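Local coordinates for protein precorrin-6Y C5,15-methyltransferase (Decarboxylating) (Geobacter metallireducens, PDB 3E05) that probably methylates and decarboxylates precorrin-6Y with S-adenosyl-methionine in adenosylcobalamin biosynthesis, this chain being the C-terminal domain of the longer enzyme, at residues S134-L148 with N185-E197. Numbering follows the deposited sequence.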
loop_
_atom_site.group_PDB
_atom_site.type_symbol
_atom_site.label_atom_id
_atom_site.label_comp_id
_atom_site.label_asym_id
_atom_site.label_seq_id
_atom_site.Cartn_x
_atom_site.Cartn_y
_atom_site.Cartn_z
ATOM N N SER D 134 4.581 29.384 -19.369
ATOM C CA SER D 134 3.564 29.807 -18.424
ATOM C C SER D 134 2.502 28.716 -18.312
ATOM O O SER D 134 2.157 28.078 -19.309
ATOM C CB SER D 134 2.929 31.121 -18.884
ATOM O OG SER D 134 2.032 31.605 -17.904
ATOM N N GLU D 135 2.030 28.489 -17.085
ATOM C CA GLU D 135 1.097 27.396 -16.757
ATOM C C GLU D 135 1.675 26.001 -17.047
ATOM O O GLU D 135 0.930 25.034 -17.249
ATOM C CB GLU D 135 -0.253 27.573 -17.463
ATOM C CG GLU D 135 -0.997 28.848 -17.116
ATOM C CD GLU D 135 -2.271 28.988 -17.920
ATOM O OE1 GLU D 135 -2.184 29.235 -19.143
ATOM O OE2 GLU D 135 -3.364 28.842 -17.333
ATOM N N GLY D 136 3.004 25.903 -17.042
ATOM C CA GLY D 136 3.694 24.630 -17.263
ATOM C C GLY D 136 3.512 23.664 -16.097
ATOM O O GLY D 136 3.150 24.075 -15.005
ATOM N N VAL D 137 3.745 22.379 -16.350
ATOM C CA VAL D 137 3.699 21.326 -15.323
ATOM C C VAL D 137 4.928 20.444 -15.507
ATOM O O VAL D 137 5.233 20.033 -16.625
ATOM C CB VAL D 137 2.399 20.431 -15.406
ATOM C CG1 VAL D 137 2.357 19.356 -14.266
ATOM C CG2 VAL D 137 1.134 21.282 -15.399
ATOM N N ILE D 138 5.651 20.184 -14.417
ATOM C CA ILE D 138 6.722 19.185 -14.406
ATOM C C ILE D 138 6.273 17.988 -13.561
ATOM O O ILE D 138 5.776 18.165 -12.447
ATOM C CB ILE D 138 8.031 19.733 -13.805
ATOM C CG1 ILE D 138 8.477 21.022 -14.519
ATOM C CG2 ILE D 138 9.139 18.675 -13.836
ATOM C CD1 ILE D 138 9.472 21.831 -13.715
ATOM N N VAL D 139 6.470 16.788 -14.087
ATOM C CA VAL D 139 6.208 15.545 -13.345
ATOM C C VAL D 139 7.476 14.681 -13.374
ATOM O O VAL D 139 8.201 14.628 -14.379
ATOM C CB VAL D 139 4.955 14.816 -13.885
ATOM C CG1 VAL D 139 4.710 13.435 -13.170
ATOM C CG2 VAL D 139 3.724 15.722 -13.730
ATOM N N LEU D 140 7.777 14.069 -12.235
ATOM C CA LEU D 140 8.886 13.122 -12.136
ATOM C C LEU D 140 8.412 11.893 -11.418
ATOM O O LEU D 140 7.628 11.973 -10.478
ATOM C CB LEU D 140 10.073 13.673 -11.341
ATOM C CG LEU D 140 10.693 15.032 -11.585
ATOM C CD1 LEU D 140 9.956 16.059 -10.773
ATOM C CD2 LEU D 140 12.150 14.977 -11.175
ATOM N N ASN D 141 8.887 10.737 -11.869
ATOM C CA ASN D 141 8.641 9.495 -11.134
ATOM C C ASN D 141 9.921 9.072 -10.421
ATOM O O ASN D 141 10.973 8.871 -11.047
ATOM C CB ASN D 141 8.146 8.374 -12.048
ATOM C CG ASN D 141 6.678 8.546 -12.480
ATOM O OD1 ASN D 141 6.147 7.681 -13.157
ATOM N ND2 ASN D 141 6.032 9.621 -12.072
ATOM N N ALA D 142 9.846 8.965 -9.103
ATOM C CA ALA D 142 11.027 8.613 -8.311
ATOM C C ALA D 142 10.793 7.275 -7.637
ATOM O O ALA D 142 9.719 7.061 -7.084
ATOM C CB ALA D 142 11.283 9.669 -7.283
ATOM N N VAL D 143 11.800 6.401 -7.632
ATOM C CA VAL D 143 11.703 5.132 -6.889
ATOM C C VAL D 143 12.738 5.015 -5.741
ATOM O O VAL D 143 12.623 4.173 -4.854
ATOM C CB VAL D 143 11.711 3.901 -7.861
ATOM C CG1 VAL D 143 13.098 3.606 -8.386
ATOM C CG2 VAL D 143 11.138 2.658 -7.188
ATOM N N THR D 144 13.743 5.883 -5.763
ATOM C CA THR D 144 14.713 5.916 -4.690
ATOM C C THR D 144 14.428 7.115 -3.806
ATOM O O THR D 144 13.787 8.080 -4.232
ATOM C CB THR D 144 16.162 6.000 -5.215
ATOM O OG1 THR D 144 16.370 7.273 -5.819
ATOM C CG2 THR D 144 16.475 4.886 -6.209
ATOM N N LEU D 145 14.914 7.044 -2.570
ATOM C CA LEU D 145 14.746 8.110 -1.607
ATOM C C LEU D 145 15.567 9.354 -1.968
ATOM O O LEU D 145 15.075 10.480 -1.827
ATOM C CB LEU D 145 15.136 7.587 -0.220
ATOM C CG LEU D 145 14.973 8.482 0.997
ATOM C CD1 LEU D 145 13.525 8.953 1.110
ATOM C CD2 LEU D 145 15.424 7.716 2.239
ATOM N N ASP D 146 16.802 9.154 -2.433
ATOM C CA ASP D 146 17.646 10.274 -2.894
ATOM C C ASP D 146 16.974 11.098 -3.998
ATOM O O ASP D 146 16.938 12.325 -3.931
ATOM C CB ASP D 146 19.027 9.792 -3.368
ATOM C CG ASP D 146 19.971 10.950 -3.691
ATOM O OD1 ASP D 146 20.362 11.685 -2.754
ATOM O OD2 ASP D 146 20.316 11.127 -4.883
ATOM N N THR D 147 16.418 10.415 -4.995
ATOM C CA THR D 147 15.759 11.115 -6.100
ATOM C C THR D 147 14.557 11.868 -5.568
ATOM O O THR D 147 14.423 13.049 -5.841
ATOM C CB THR D 147 15.415 10.174 -7.259
ATOM O OG1 THR D 147 16.636 9.639 -7.787
ATOM C CG2 THR D 147 14.675 10.913 -8.374
ATOM N N LEU D 148 13.733 11.202 -4.757
ATOM C CA LEU D 148 12.564 11.834 -4.133
ATOM C C LEU D 148 12.921 13.091 -3.315
ATOM O O LEU D 148 12.274 14.128 -3.466
ATOM C CB LEU D 148 11.788 10.813 -3.283
ATOM C CG LEU D 148 10.660 11.313 -2.365
ATOM C CD1 LEU D 148 9.534 11.992 -3.154
ATOM C CD2 LEU D 148 10.135 10.184 -1.458
ATOM N N ASN D 185 6.711 -2.452 -7.102
ATOM C CA ASN D 185 7.412 -1.584 -6.181
ATOM C C ASN D 185 6.752 -0.206 -6.151
ATOM O O ASN D 185 6.104 0.178 -7.131
ATOM C CB ASN D 185 8.886 -1.514 -6.567
ATOM C CG ASN D 185 9.606 -2.829 -6.314
ATOM O OD1 ASN D 185 9.107 -3.713 -5.600
ATOM N ND2 ASN D 185 10.772 -2.975 -6.910
ATOM N N PRO D 186 6.855 0.521 -5.011
ATOM C CA PRO D 186 6.116 1.775 -4.982
ATOM C C PRO D 186 6.747 2.801 -5.917
ATOM O O PRO D 186 7.959 2.751 -6.175
ATOM C CB PRO D 186 6.248 2.267 -3.539
ATOM C CG PRO D 186 7.057 1.240 -2.806
ATOM C CD PRO D 186 7.624 0.277 -3.775
ATOM N N VAL D 187 5.926 3.699 -6.442
ATOM C CA VAL D 187 6.459 4.808 -7.232
ATOM C C VAL D 187 5.981 6.122 -6.641
ATOM O O VAL D 187 4.804 6.298 -6.305
ATOM C CB VAL D 187 6.101 4.715 -8.771
ATOM C CG1 VAL D 187 6.768 5.846 -9.563
ATOM C CG2 VAL D 187 6.507 3.367 -9.372
ATOM N N TYR D 188 6.913 7.057 -6.497
ATOM C CA TYR D 188 6.563 8.378 -6.024
ATOM C C TYR D 188 6.397 9.286 -7.234
ATOM O O TYR D 188 7.366 9.544 -7.940
ATOM C CB TYR D 188 7.684 8.920 -5.125
ATOM C CG TYR D 188 7.782 8.169 -3.817
ATOM C CD1 TYR D 188 7.045 8.595 -2.706
ATOM C CD2 TYR D 188 8.563 7.017 -3.701
ATOM C CE1 TYR D 188 7.138 7.917 -1.471
ATOM C CE2 TYR D 188 8.631 6.308 -2.487
ATOM C CZ TYR D 188 7.924 6.773 -1.380
ATOM O OH TYR D 188 7.977 6.073 -0.188
ATOM N N ILE D 189 5.159 9.717 -7.477
ATOM C CA ILE D 189 4.860 10.624 -8.582
ATOM C C ILE D 189 4.865 12.055 -8.050
ATOM O O ILE D 189 3.995 12.466 -7.279
ATOM C CB ILE D 189 3.515 10.266 -9.254
ATOM C CG1 ILE D 189 3.583 8.822 -9.776
ATOM C CG2 ILE D 189 3.158 11.277 -10.352
ATOM C CD1 ILE D 189 2.264 8.232 -10.196
ATOM N N ILE D 190 5.864 12.810 -8.502
ATOM C CA ILE D 190 6.078 14.186 -8.050
ATOM C C ILE D 190 5.575 15.158 -9.116
ATOM O O ILE D 190 6.044 15.109 -10.250
ATOM C CB ILE D 190 7.580 14.431 -7.786
ATOM C CG1 ILE D 190 8.118 13.394 -6.798
ATOM C CG2 ILE D 190 7.821 15.867 -7.288
ATOM C CD1 ILE D 190 9.624 13.293 -6.738
ATOM N N THR D 191 4.623 16.011 -8.747
ATOM C CA THR D 191 4.049 17.017 -9.635
ATOM C C THR D 191 4.375 18.420 -9.142
ATOM O O THR D 191 4.164 18.746 -7.979
ATOM C CB THR D 191 2.540 16.809 -9.794
ATOM O OG1 THR D 191 2.305 15.441 -10.148
ATOM C CG2 THR D 191 1.966 17.717 -10.906
ATOM N N ALA D 192 4.893 19.250 -10.046
ATOM C CA ALA D 192 5.327 20.595 -9.694
ATOM C C ALA D 192 4.804 21.603 -10.702
ATOM O O ALA D 192 4.872 21.381 -11.912
ATOM C CB ALA D 192 6.830 20.656 -9.609
ATOM N N TRP D 193 4.259 22.698 -10.193
ATOM C CA TRP D 193 3.692 23.742 -11.036
ATOM C C TRP D 193 3.810 25.050 -10.282
ATOM O O TRP D 193 4.086 25.055 -9.082
ATOM C CB TRP D 193 2.222 23.437 -11.397
ATOM C CG TRP D 193 1.270 23.474 -10.223
ATOM C CD1 TRP D 193 0.401 24.483 -9.909
ATOM C CD2 TRP D 193 1.101 22.470 -9.204
ATOM N NE1 TRP D 193 -0.301 24.170 -8.770
ATOM C CE2 TRP D 193 0.109 22.945 -8.311
ATOM C CE3 TRP D 193 1.688 21.219 -8.957
ATOM C CZ2 TRP D 193 -0.308 22.213 -7.186
ATOM C CZ3 TRP D 193 1.275 20.490 -7.820
ATOM C CH2 TRP D 193 0.285 20.992 -6.959
ATOM N N LYS D 194 3.628 26.162 -10.980
ATOM C CA LYS D 194 3.666 27.448 -10.304
ATOM C C LYS D 194 2.250 27.827 -9.905
ATOM O O LYS D 194 1.328 27.835 -10.739
ATOM C CB LYS D 194 4.310 28.527 -11.181
ATOM C CG LYS D 194 5.803 28.346 -11.450
ATOM C CD LYS D 194 6.645 28.848 -10.279
ATOM C CE LYS D 194 8.127 28.738 -10.584
ATOM N NZ LYS D 194 8.560 29.662 -11.667
ATOM N N SER D 195 2.084 28.121 -8.619
ATOM C CA SER D 195 0.804 28.565 -8.085
ATOM C C SER D 195 0.482 29.978 -8.586
ATOM O O SER D 195 -0.684 30.386 -8.603
ATOM C CB SER D 195 0.830 28.523 -6.559
ATOM O OG SER D 195 -0.473 28.347 -6.041
ATOM N N ASP D 196 1.533 30.693 -9.003
ATOM C CA ASP D 196 1.464 32.034 -9.598
ATOM C C ASP D 196 0.569 32.167 -10.835
ATOM O O ASP D 196 -0.361 32.978 -10.831
ATOM C CB ASP D 196 2.876 32.516 -9.974
ATOM C CG ASP D 196 3.749 32.791 -8.763
ATOM O OD1 ASP D 196 3.324 33.564 -7.876
ATOM O OD2 ASP D 196 4.872 32.244 -8.712
ATOM N N GLU D 197 0.861 31.367 -11.868
ATOM C CA GLU D 197 0.377 31.586 -13.248
ATOM C C GLU D 197 -1.137 31.802 -13.388
ATOM O O GLU D 197 -1.911 30.853 -13.534
ATOM C CB GLU D 197 0.824 30.452 -14.189
ATOM C CG GLU D 197 1.992 29.594 -13.709
ATOM C CD GLU D 197 3.351 30.016 -14.256
ATOM O OE1 GLU D 197 3.827 31.123 -13.930
ATOM O OE2 GLU D 197 3.967 29.209 -14.985
HETATM O O HOH W 1 3.517 26.511 -13.846
#
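L148 lays its CD2 methyl over the middle of one face of the Y188 ring, 3.7 Å from the centroid and 14° off the normal, a CH-pi contact, while A142 O sits at the ring edge, in plane. Y188 CG is anti to the carbonyl carbon and beside the backbone N (chi1 -69°), which carries the ring to L148, and its OH is hydrogen-bonded to Y188 OH of the third subunit. The second branch of L148, CD1, meets I190 CD1 at 3.8 Å, and I190 CD1 also touches A142 CB at 4.0 Å, which ties the start of helix 145-157 to this face of the sheet. With an alanine here in place of Y188, L148 CD2 would probably lose its aromatic surface and the Y188 OH of the third subunit its hydroxyl partner. On the other face, the amide of N141 lies alongside I189, ND2 to CG1 3.5 Å, and its OD1 bonds T32 of helix 26-35; V139 CG1 crosses I189 CG2 at 3.9 Å. Strands 137-142 and 187-193 run antiparallel (163°), joined by reciprocal backbone bonds at I138-A192, L140-I190 and A142-Y188. At the last modelled residue, poorly ordered E197, OE2 accepts a bent bond from E135 N (2.9 Å) from above the carboxylate plane, and a water links G136 O, K194 N and E197 OE2. The pairing gives the 3-2-1-4-5-7-6 order of class I methyltransferases; its chemistry implies a core held by backbone bonds and apolar contacts, with the E135 and E197 carboxylates outside the paired strands.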